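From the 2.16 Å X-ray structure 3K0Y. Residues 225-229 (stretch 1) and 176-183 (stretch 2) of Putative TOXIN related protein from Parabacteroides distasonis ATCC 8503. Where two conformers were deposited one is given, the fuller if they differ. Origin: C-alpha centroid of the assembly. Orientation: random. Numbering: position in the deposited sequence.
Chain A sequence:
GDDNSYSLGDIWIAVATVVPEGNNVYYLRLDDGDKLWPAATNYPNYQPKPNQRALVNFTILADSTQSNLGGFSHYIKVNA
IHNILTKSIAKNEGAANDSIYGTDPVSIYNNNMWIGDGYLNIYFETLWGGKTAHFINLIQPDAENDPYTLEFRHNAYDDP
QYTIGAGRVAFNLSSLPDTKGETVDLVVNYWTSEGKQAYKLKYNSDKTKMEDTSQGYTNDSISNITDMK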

# COMPACT_ATOMS: atom_id res chain seq x y z
N ILE A 225 -17.81 -4.30 19.12
CA ILE A 225 -16.46 -4.87 19.11
C ILE A 225 -15.35 -3.85 19.37
O ILE A 225 -14.27 -4.21 19.85
CB ILE A 225 -16.19 -5.58 17.72
CG1 ILE A 225 -17.10 -6.80 17.56
CG2 ILE A 225 -14.72 -6.03 17.57
CD1 ILE A 225 -17.00 -7.81 18.67
N THR A 226 -15.58 -2.60 18.96
CA THR A 226 -14.58 -1.53 19.16
C THR A 226 -14.96 -0.66 20.36
O THR A 226 -14.14 0.10 20.87
CB THR A 226 -14.38 -0.66 17.89
OG1 THR A 226 -13.58 -1.38 16.93
CG2 THR A 226 -13.68 0.66 18.23
N ASP A 227 -16.19 -0.78 20.85
CA ASP A 227 -16.61 0.07 21.97
C ASP A 227 -16.24 -0.50 23.35
O ASP A 227 -16.29 0.25 24.34
CB ASP A 227 -18.10 0.37 21.84
CG ASP A 227 -18.44 0.87 20.45
OD1 ASP A 227 -17.96 1.97 20.09
OD2 ASP A 227 -19.09 0.12 19.69
N MSE A 228 -15.84 -1.78 23.39
CA MSE A 228 -15.50 -2.48 24.63
C MSE A 228 -14.36 -3.44 24.50
O MSE A 228 -14.20 -4.04 23.50
CB MSE A 228 -16.68 -3.30 25.17
CG MSE A 228 -18.00 -2.69 25.07
SE MSE A 228 -19.27 -3.91 25.80
CE MSE A 228 -19.51 -5.07 24.45
N LYS A 229 -13.60 -3.62 25.55
CA LYS A 229 -12.54 -4.60 25.53
C LYS A 229 -12.34 -5.16 26.94
O LYS A 229 -12.91 -4.78 27.98
CB LYS A 229 -11.25 -3.94 24.96
CG LYS A 229 -10.79 -2.80 25.88
CD LYS A 229 -9.45 -2.16 25.47
CE LYS A 229 -9.24 -0.88 26.29
NZ LYS A 229 -7.99 -0.82 27.14
OXT LYS A 229 -11.53 -6.06 27.10
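Stretch 2, residues 176-183: LPDTKGET

Neither stretch forms regular helix or strand, so no crossing angle is defined, and the packing is best read contact by contact. Stretch 2 folds into a type II' beta turn from T179 to E182; K180, at phi/psi 71/-128, takes the first corner, with the positive phi that a type II' turn requires there, and the closing bond from E182 N to T179 O is weak at 3.3 Å. T179 OG1 adds a bond of 2.6 Å to E182 O. The backbones stay apart: the nearest CA atoms across the pair, of T226 and T179, are separated by 7.4 Å, and the contacts across it are made largely by side chains, with the D178 carbonyl oxygen as one partner.

Along stretch 1, I225 makes no contact. T226 (chi1 m) points its CB toward stretch 2 and is the most covered residue, with 60 Å² under stretch 2: its CG2 lies 3.7 Å from D178 O and 3.8 Å from K180 CE, while its OG1 is 4.3 Å from P177 CB. D227 directs its CB away, yet its carboxylate end returns, placing OD1 4.2 Å from K180 NZ, beyond salt-bridge range. M228, a selenomethionine, is out of reach. K229 directs its CB toward stretch 2; its CE is 3.9 Å from E182 OE2 and its NZ 4.2 Å from E182 OE1, again opposite charges without a salt bridge. Contacts thus advance from P177 to E182 as stretch 1 proceeds. With 207 Å² buried in total and no hydrogen bond across, the contact is slight.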

# COMPACT_ATOMS: atom_id res chain seq x y z
N LEU A 176 -10.99 1.29 7.73
CA LEU A 176 -11.01 0.46 8.93
C LEU A 176 -11.70 1.25 10.05
O LEU A 176 -11.65 2.48 10.04
CB LEU A 176 -9.63 0.04 9.38
CG LEU A 176 -8.86 -0.92 8.45
CD1 LEU A 176 -7.45 -1.12 9.03
CD2 LEU A 176 -9.61 -2.23 8.24
N PRO A 177 -12.37 0.55 10.99
CA PRO A 177 -13.02 1.32 12.05
C PRO A 177 -12.03 2.16 12.85
O PRO A 177 -10.85 1.76 13.04
CB PRO A 177 -13.73 0.26 12.92
CG PRO A 177 -13.62 -1.08 12.18
CD PRO A 177 -12.43 -0.90 11.21
N ASP A 178 -12.48 3.33 13.27
CA ASP A 178 -11.63 4.25 14.02
C ASP A 178 -11.13 3.53 15.27
O ASP A 178 -11.89 2.88 15.93
CB ASP A 178 -12.36 5.53 14.40
CG ASP A 178 -11.39 6.67 14.73
OD1 ASP A 178 -10.50 6.49 15.58
OD2 ASP A 178 -11.50 7.75 14.11
N THR A 179 -9.83 3.60 15.53
CA THR A 179 -9.28 2.97 16.72
C THR A 179 -9.37 3.94 17.88
O THR A 179 -8.87 3.64 18.95
CB THR A 179 -7.81 2.56 16.56
OG1 THR A 179 -7.01 3.75 16.52
CG2 THR A 179 -7.60 1.73 15.31
N LYS A 180 -10.04 5.07 17.65
CA LYS A 180 -10.00 6.24 18.51
C LYS A 180 -8.59 6.77 18.26
O LYS A 180 -8.21 6.91 17.08
CB LYS A 180 -10.32 5.90 19.96
CG LYS A 180 -11.48 4.89 20.15
CD LYS A 180 -12.68 5.12 19.24
CE LYS A 180 -13.84 4.17 19.57
NZ LYS A 180 -14.93 4.82 20.35
N GLY A 181 -7.80 7.02 19.31
CA GLY A 181 -6.35 7.24 19.10
C GLY A 181 -5.48 6.22 19.83
O GLY A 181 -4.37 6.55 20.26
N GLU A 182 -6.02 5.01 20.00
CA GLU A 182 -5.29 3.86 20.56
C GLU A 182 -4.68 3.04 19.42
O GLU A 182 -5.18 3.04 18.29
CB GLU A 182 -6.24 2.94 21.36
CG GLU A 182 -6.40 3.22 22.88
CD GLU A 182 -7.10 2.02 23.62
OE1 GLU A 182 -6.50 0.93 23.65
OE2 GLU A 182 -8.24 2.17 24.15
N THR A 183 -3.65 2.26 19.74
CA THR A 183 -3.06 1.31 18.81
C THR A 183 -3.61 -0.13 18.96
O THR A 183 -3.82 -0.61 20.06
CB THR A 183 -1.57 1.33 18.96
OG1 THR A 183 -1.12 2.69 18.85
CG2 THR A 183 -0.93 0.52 17.83